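Local coordinates for protein putative aminooxidase (Propionibacterium acnes, PDB 2BA9) that binds FAD and isomerises polyunsaturated fatty acids, producing conjugated linoleic acid, at residues H41-R55 and W201-N213. Numbering follows the deposited sequence.
Sequences HVGGKCHSPNYHGRR and WADGTQAMFEHLN. With FAD (flavin-adenine dinucleotide), chain D.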
loop_
_atom_site.group_PDB
_atom_site.type_symbol
_atom_site.label_atom_id
_atom_site.label_comp_id
_atom_site.label_asym_id
_atom_site.label_seq_id
_atom_site.Cartn_x
_atom_site.Cartn_y
_atom_site.Cartn_z
ATOM N N HIS A 41 6.915 -1.652 -17.418
ATOM C CA HIS A 41 5.761 -2.407 -16.984
ATOM C C HIS A 41 4.797 -1.561 -16.159
ATOM O O HIS A 41 5.123 -0.462 -15.688
ATOM C CB HIS A 41 6.178 -3.688 -16.221
ATOM C CG HIS A 41 6.976 -3.436 -14.976
ATOM N ND1 HIS A 41 8.355 -3.376 -14.972
ATOM C CD2 HIS A 41 6.588 -3.233 -13.693
ATOM C CE1 HIS A 41 8.779 -3.134 -13.743
ATOM N NE2 HIS A 41 7.730 -3.056 -12.946
ATOM N N VAL A 42 3.594 -2.092 -16.022
ATOM C CA VAL A 42 2.486 -1.395 -15.385
ATOM C C VAL A 42 1.963 -2.246 -14.215
ATOM O O VAL A 42 2.014 -3.474 -14.247
ATOM C CB VAL A 42 1.349 -1.078 -16.407
ATOM C CG1 VAL A 42 1.884 -0.304 -17.618
ATOM C CG2 VAL A 42 0.619 -2.354 -16.844
ATOM N N GLY A 43 1.458 -1.577 -13.186
ATOM C CA GLY A 43 0.957 -2.243 -12.001
ATOM C C GLY A 43 1.680 -1.805 -10.741
ATOM O O GLY A 43 1.169 -1.999 -9.618
ATOM N N GLY A 44 2.866 -1.210 -10.916
ATOM C CA GLY A 44 3.713 -0.830 -9.781
ATOM C C GLY A 44 3.947 -1.964 -8.785
ATOM O O GLY A 44 4.600 -2.975 -9.110
ATOM N N LYS A 45 3.406 -1.802 -7.578
ATOM C CA LYS A 45 3.628 -2.761 -6.487
ATOM C C LYS A 45 2.584 -3.898 -6.465
ATOM O O LYS A 45 2.618 -4.780 -5.599
ATOM C CB LYS A 45 3.725 -2.033 -5.136
ATOM C CG LYS A 45 4.938 -1.103 -5.050
ATOM C CD LYS A 45 5.268 -0.711 -3.618
ATOM C CE LYS A 45 4.296 0.342 -3.081
ATOM N NZ LYS A 45 4.541 1.695 -3.664
ATOM N N CYS A 46 1.664 -3.857 -7.425
ATOM C CA CYS A 46 0.939 -5.047 -7.860
ATOM C C CYS A 46 1.803 -5.683 -8.934
ATOM O O CYS A 46 1.737 -5.292 -10.106
ATOM C CB CYS A 46 -0.424 -4.690 -8.420
ATOM S SG CYS A 46 -1.535 -4.012 -7.187
ATOM N N HIS A 47 2.619 -6.650 -8.519
ATOM C CA HIS A 47 3.704 -7.168 -9.349
ATOM C C HIS A 47 3.751 -8.668 -9.251
ATOM O O HIS A 47 4.144 -9.218 -8.209
ATOM C CB HIS A 47 5.028 -6.573 -8.888
ATOM C CG HIS A 47 6.123 -6.679 -9.898
ATOM N ND1 HIS A 47 6.130 -5.942 -11.061
ATOM C CD2 HIS A 47 7.249 -7.430 -9.921
ATOM C CE1 HIS A 47 7.216 -6.231 -11.755
ATOM N NE2 HIS A 47 7.916 -7.124 -11.080
ATOM N N SER A 48 3.397 -9.324 -10.354
ATOM C CA SER A 48 3.159 -10.761 -10.371
ATOM C C SER A 48 3.964 -11.477 -11.475
ATOM O O SER A 48 3.440 -11.744 -12.554
ATOM C CB SER A 48 1.660 -11.012 -10.568
ATOM O OG SER A 48 0.886 -10.102 -9.794
ATOM N N PRO A 49 5.244 -11.791 -11.204
ATOM C CA PRO A 49 6.047 -12.506 -12.196
ATOM C C PRO A 49 5.760 -14.001 -12.301
ATOM O O PRO A 49 5.072 -14.578 -11.465
ATOM C CB PRO A 49 7.491 -12.278 -11.724
ATOM C CG PRO A 49 7.414 -11.361 -10.528
ATOM C CD PRO A 49 6.031 -11.481 -9.999
ATOM N N ASN A 50 6.327 -14.604 -13.338
ATOM C CA ASN A 50 6.061 -15.984 -13.684
ATOM C C ASN A 50 7.145 -16.922 -13.148
ATOM O O ASN A 50 8.327 -16.557 -13.066
ATOM C CB ASN A 50 5.978 -16.153 -15.204
ATOM C CG ASN A 50 4.880 -15.333 -15.839
ATOM O OD1 ASN A 50 3.781 -15.833 -16.065
ATOM N ND2 ASN A 50 5.179 -14.084 -16.173
ATOM N N TYR A 51 6.727 -18.135 -12.801
ATOM C CA TYR A 51 7.642 -19.212 -12.457
ATOM C C TYR A 51 6.925 -20.535 -12.669
ATOM O O TYR A 51 5.883 -20.750 -12.089
ATOM C CB TYR A 51 8.110 -19.117 -11.005
ATOM C CG TYR A 51 9.169 -20.161 -10.643
ATOM C CD1 TYR A 51 10.466 -20.056 -11.139
ATOM C CD2 TYR A 51 8.874 -21.235 -9.816
ATOM C CE1 TYR A 51 11.440 -20.990 -10.829
ATOM C CE2 TYR A 51 9.861 -22.193 -9.489
ATOM C CZ TYR A 51 11.137 -22.061 -10.010
ATOM O OH TYR A 51 12.132 -22.967 -9.710
ATOM N N HIS A 52 7.516 -21.407 -13.486
ATOM C CA HIS A 52 6.967 -22.728 -13.798
ATOM C C HIS A 52 5.477 -22.683 -14.162
ATOM O O HIS A 52 4.666 -23.385 -13.563
ATOM C CB HIS A 52 7.223 -23.702 -12.631
ATOM C CG HIS A 52 8.636 -24.205 -12.548
ATOM N ND1 HIS A 52 9.016 -25.217 -11.689
ATOM C CD2 HIS A 52 9.755 -23.852 -13.227
ATOM C CE1 HIS A 52 10.312 -25.447 -11.820
ATOM N NE2 HIS A 52 10.783 -24.639 -12.755
ATOM N N GLY A 53 5.125 -21.838 -15.129
ATOM C CA GLY A 53 3.777 -21.830 -15.705
ATOM C C GLY A 53 2.702 -21.094 -14.920
ATOM O O GLY A 53 1.546 -21.069 -15.332
ATOM N N ARG A 54 3.066 -20.500 -13.786
ATOM C CA ARG A 54 2.101 -19.803 -12.934
ATOM C C ARG A 54 2.766 -18.554 -12.372
ATOM O O ARG A 54 3.988 -18.442 -12.363
ATOM C CB ARG A 54 1.603 -20.702 -11.783
ATOM C CG ARG A 54 0.891 -21.977 -12.249
ATOM C CD ARG A 54 0.046 -22.644 -11.174
ATOM N NE ARG A 54 0.803 -23.621 -10.403
ATOM C CZ ARG A 54 0.277 -24.529 -9.574
ATOM N NH1 ARG A 54 -1.044 -24.619 -9.400
ATOM N NH2 ARG A 54 1.083 -25.362 -8.923
ATOM N N ARG A 55 1.948 -17.614 -11.933
ATOM C CA ARG A 55 2.452 -16.354 -11.436
ATOM C C ARG A 55 2.475 -16.324 -9.922
ATOM O O ARG A 55 1.539 -16.766 -9.253
ATOM C CB ARG A 55 1.630 -15.183 -11.984
ATOM C CG ARG A 55 1.606 -15.126 -13.513
ATOM C CD ARG A 55 0.662 -14.085 -14.045
ATOM N NE ARG A 55 1.194 -12.728 -13.929
ATOM C CZ ARG A 55 0.655 -11.650 -14.499
ATOM N NH1 ARG A 55 -0.447 -11.742 -15.235
ATOM N NH2 ARG A 55 1.225 -10.466 -14.340
ATOM N N TRP A 201 -6.090 -13.427 -6.759
ATOM C CA TRP A 201 -6.194 -13.560 -8.207
ATOM C C TRP A 201 -5.209 -14.616 -8.697
ATOM O O TRP A 201 -4.023 -14.548 -8.368
ATOM C CB TRP A 201 -5.927 -12.191 -8.850
ATOM C CG TRP A 201 -7.005 -11.201 -8.522
ATOM C CD1 TRP A 201 -8.131 -10.954 -9.251
ATOM C CD2 TRP A 201 -7.087 -10.364 -7.371
ATOM N NE1 TRP A 201 -8.894 -10.001 -8.641
ATOM C CE2 TRP A 201 -8.280 -9.622 -7.480
ATOM C CE3 TRP A 201 -6.261 -10.154 -6.267
ATOM C CZ2 TRP A 201 -8.674 -8.686 -6.519
ATOM C CZ3 TRP A 201 -6.652 -9.226 -5.310
ATOM C CH2 TRP A 201 -7.848 -8.498 -5.448
ATOM N N ALA A 202 -5.710 -15.591 -9.461
ATOM C CA ALA A 202 -4.878 -16.681 -10.025
ATOM C C ALA A 202 -3.720 -16.146 -10.848
ATOM O O ALA A 202 -2.589 -16.630 -10.733
ATOM C CB ALA A 202 -5.722 -17.633 -10.901
ATOM N N ASP A 203 -4.018 -15.139 -11.670
ATOM C CA ASP A 203 -3.032 -14.519 -12.557
ATOM C C ASP A 203 -2.389 -13.298 -11.923
ATOM O O ASP A 203 -1.778 -12.477 -12.610
ATOM C CB ASP A 203 -3.674 -14.169 -13.902
ATOM C CG ASP A 203 -3.894 -15.402 -14.773
ATOM O OD1 ASP A 203 -2.881 -16.046 -15.171
ATOM O OD2 ASP A 203 -5.071 -15.731 -15.052
ATOM N N GLY A 204 -2.527 -13.180 -10.609
ATOM C CA GLY A 204 -1.856 -12.139 -9.852
ATOM C C GLY A 204 -2.586 -10.811 -9.821
ATOM O O GLY A 204 -3.388 -10.501 -10.725
ATOM N N THR A 205 -2.313 -10.030 -8.774
ATOM C CA THR A 205 -2.905 -8.710 -8.656
ATOM C C THR A 205 -2.495 -7.855 -9.865
ATOM O O THR A 205 -3.281 -7.025 -10.314
ATOM C CB THR A 205 -2.538 -7.991 -7.334
ATOM O OG1 THR A 205 -1.115 -7.968 -7.172
ATOM C CG2 THR A 205 -3.167 -8.689 -6.132
ATOM N N GLN A 206 -1.297 -8.095 -10.417
ATOM C CA GLN A 206 -0.802 -7.301 -11.548
ATOM C C GLN A 206 -1.691 -7.438 -12.792
ATOM O O GLN A 206 -1.850 -6.479 -13.545
ATOM C CB GLN A 206 0.639 -7.682 -11.889
ATOM C CG GLN A 206 1.284 -6.798 -12.979
ATOM C CD GLN A 206 2.742 -7.141 -13.265
ATOM O OE1 GLN A 206 3.193 -8.270 -13.011
ATOM N NE2 GLN A 206 3.492 -6.163 -13.789
ATOM N N ALA A 207 -2.289 -8.621 -12.980
ATOM C CA ALA A 207 -3.035 -8.946 -14.204
ATOM C C ALA A 207 -4.120 -7.938 -14.552
ATOM O O ALA A 207 -4.234 -7.530 -15.700
ATOM C CB ALA A 207 -3.650 -10.340 -14.100
ATOM N N MET A 208 -4.926 -7.559 -13.557
ATOM C CA MET A 208 -6.074 -6.691 -13.792
ATOM C C MET A 208 -5.694 -5.244 -14.117
ATOM O O MET A 208 -6.447 -4.533 -14.774
ATOM C CB MET A 208 -7.056 -6.742 -12.605
ATOM C CG MET A 208 -6.501 -6.295 -11.253
ATOM S SD MET A 208 -7.498 -6.963 -9.889
ATOM C CE MET A 208 -6.575 -6.375 -8.452
ATOM N N PHE A 209 -4.529 -4.810 -13.653
ATOM C CA PHE A 209 -4.014 -3.495 -13.999
ATOM C C PHE A 209 -3.313 -3.519 -15.364
ATOM O O PHE A 209 -3.322 -2.532 -16.090
ATOM C CB PHE A 209 -3.109 -2.986 -12.891
ATOM C CG PHE A 209 -3.841 -2.708 -11.620
ATOM C CD1 PHE A 209 -4.687 -1.596 -11.517
ATOM C CD2 PHE A 209 -3.733 -3.564 -10.542
ATOM C CE1 PHE A 209 -5.397 -1.331 -10.342
ATOM C CE2 PHE A 209 -4.425 -3.310 -9.367
ATOM C CZ PHE A 209 -5.260 -2.182 -9.260
ATOM N N GLU A 210 -2.724 -4.658 -15.724
ATOM C CA GLU A 210 -2.270 -4.849 -17.098
ATOM C C GLU A 210 -3.473 -4.743 -18.035
ATOM O O GLU A 210 -3.440 -4.003 -19.016
ATOM C CB GLU A 210 -1.534 -6.183 -17.255
ATOM C CG GLU A 210 -0.201 -6.191 -16.545
ATOM C CD GLU A 210 0.487 -7.550 -16.539
ATOM O OE1 GLU A 210 -0.175 -8.610 -16.430
ATOM O OE2 GLU A 210 1.722 -7.543 -16.595
ATOM N N HIS A 211 -4.565 -5.418 -17.693
ATOM C CA HIS A 211 -5.762 -5.382 -18.529
ATOM C C HIS A 211 -6.469 -4.020 -18.512
ATOM O O HIS A 211 -6.975 -3.573 -19.535
ATOM C CB HIS A 211 -6.731 -6.466 -18.107
ATOM C CG HIS A 211 -6.140 -7.837 -18.121
ATOM N ND1 HIS A 211 -6.620 -8.856 -17.332
ATOM C CD2 HIS A 211 -5.085 -8.349 -18.803
ATOM C CE1 HIS A 211 -5.904 -9.946 -17.547
ATOM N NE2 HIS A 211 -4.965 -9.662 -18.431
ATOM N N LEU A 212 -6.503 -3.360 -17.359
ATOM C CA LEU A 212 -7.047 -2.009 -17.286
ATOM C C LEU A 212 -6.336 -1.075 -18.273
ATOM O O LEU A 212 -6.985 -0.298 -18.986
ATOM C CB LEU A 212 -6.937 -1.439 -15.862
ATOM C CG LEU A 212 -7.389 0.023 -15.668
ATOM C CD1 LEU A 212 -8.866 0.247 -16.100
ATOM C CD2 LEU A 212 -7.165 0.447 -14.230
ATOM N N ASN A 213 -5.013 -1.142 -18.262
ATOM C CA ASN A 213 -4.158 -0.398 -19.179
ATOM C C ASN A 213 -4.586 -0.636 -20.615
ATOM O O ASN A 213 -4.797 0.310 -21.369
ATOM C CB ASN A 213 -2.690 -0.827 -18.983
ATOM C CG ASN A 213 -1.695 0.052 -19.744
ATOM O OD1 ASN A 213 -1.715 1.273 -19.611
ATOM N ND2 ASN A 213 -0.795 -0.578 -20.512
HETATM P PA FAD D . 2.877 2.102 -6.962
HETATM O O1A FAD D . 2.133 0.799 -6.924
HETATM O O2A FAD D . 4.206 2.150 -6.237
HETATM O O5B FAD D . 3.184 2.467 -8.491
HETATM C C5B FAD D . 3.832 3.691 -8.749
HETATM C C4B FAD D . 4.252 3.759 -10.202
HETATM O O4B FAD D . 4.864 5.011 -10.441
HETATM C C3B FAD D . 5.244 2.652 -10.564
HETATM O O3B FAD D . 4.783 1.943 -11.692
HETATM C C2B FAD D . 6.535 3.397 -10.808
HETATM O O2B FAD D . 7.412 2.718 -11.707
HETATM C C1B FAD D . 6.015 4.785 -11.223
HETATM N N9A FAD D . 7.054 5.807 -11.008
HETATM C C8A FAD D . 7.750 6.067 -9.845
HETATM N N7A FAD D . 8.638 7.074 -10.082
HETATM C C5A FAD D . 8.513 7.459 -11.382
HETATM C C6A FAD D . 9.171 8.423 -12.172
HETATM N N6A FAD D . 9.856 9.439 -11.553
HETATM N N1A FAD D . 8.776 8.587 -13.495
HETATM C C2A FAD D . 7.798 7.781 -14.061
HETATM N N3A FAD D . 7.161 6.831 -13.273
HETATM C C4A FAD D . 7.521 6.657 -11.971
HETATM N N1 FAD D . -2.290 -3.460 -1.392
HETATM C C2 FAD D . -3.540 -3.940 -1.058
HETATM O O2 FAD D . -4.546 -3.301 -1.365
HETATM N N3 FAD D . -3.655 -5.123 -0.353
HETATM C C4 FAD D . -2.528 -5.839 -0.010
HETATM O O4 FAD D . -2.668 -6.907 0.606
HETATM C C4X FAD D . -1.261 -5.362 -0.361
HETATM N N5 FAD D . -0.106 -6.042 -0.014
HETATM C C5X FAD D . 1.134 -5.665 -0.495
HETATM C C6 FAD D . 2.258 -6.449 -0.248
HETATM C C7 FAD D . 3.494 -6.075 -0.772
HETATM C C7M FAD D . 4.682 -6.953 -0.500
HETATM C C8 FAD D . 3.604 -4.913 -1.531
HETATM C C8M FAD D . 4.910 -4.465 -2.113
HETATM C C9 FAD D . 2.475 -4.133 -1.767
HETATM C C9A FAD D . 1.230 -4.491 -1.246
HETATM N N10 FAD D . 0.080 -3.708 -1.454
HETATM C C10 FAD D . -1.159 -4.172 -1.075
HETATM C "C1'" FAD D . 0.189 -2.252 -1.760
HETATM C "C2'" FAD D . -0.156 -1.947 -3.213
HETATM O "O2'" FAD D . 0.517 -2.818 -4.116
HETATM C "C3'" FAD D . 0.212 -0.494 -3.473
HETATM O "O3'" FAD D . -0.367 0.329 -2.457
HETATM C "C4'" FAD D . -0.241 -0.057 -4.856
HETATM O "O4'" FAD D . 0.533 -0.681 -5.874
HETATM C "C5'" FAD D . -0.154 1.461 -4.934
HETATM O "O5'" FAD D . -0.264 1.881 -6.265
HETATM P P FAD D . 0.338 3.318 -6.712
HETATM O O1P FAD D . 0.156 3.526 -8.204
HETATM O O2P FAD D . -0.341 4.368 -5.902
HETATM O O3P FAD D . 1.913 3.262 -6.409
HETATM O O HOH W 1 3.277 -4.739 -17.381
HETATM O O HOH W 2 -2.097 -9.862 -17.639
HETATM O O HOH W 3 -0.932 -17.872 -12.276
HETATM O O HOH W 4 -1.422 -14.555 -16.792
#
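A202 and D203, in the type I turn leading into helix 204-215, meet R55 of the short β-hairpin 50-55, and here the FAD-binding Rossmann-type fold of the amine oxidoreductase family illustrates how a loop that touches the cofactor, the turn 43-46, can be held by a helix distant in sequence. A water bridges A202 O to R55 N, while D203 O lies over one face of the guanidinium, 3.0 Å from NH1, without the angle for a hydrogen bond. G204 brings its CA close to S48 OG. T205 sets OG1 against C46 CB, its hydroxyl being bonded to A60 O. Q206 N donates to S48 OG (3.0 Å), which also bonds E57. With CG anti to its own N (chi1 -174°) and the chain extended, the Q206 amide spans the loop backbone: NE2 donates almost straight to V42 O (3.1 Å, 173°), with the acceptor in the amide plane, while OE1 accepts from S48 N (2.9 Å), which stands above the carbonyl plane. Both ends of the amide are thus engaged, which should fix its rotation. One turn on, F209 CE2 comes within 3.7 Å of C46 SG, an oblique sulfur-aromatic contact beside K45, which binds the FAD phosphate through N and NZ. E210 CG packs against V42 CG2, the two side chains crossing at a slant, and OE1 reaches the guanidinium edge in a salt bridge with R55 NH2 (3.1 Å). The bend at chi3 (76°) lets R55 also clasp S48 O side-on, NE at 2.8 Å and NH2 reaching that oxygen from opposite faces of its carbonyl plane.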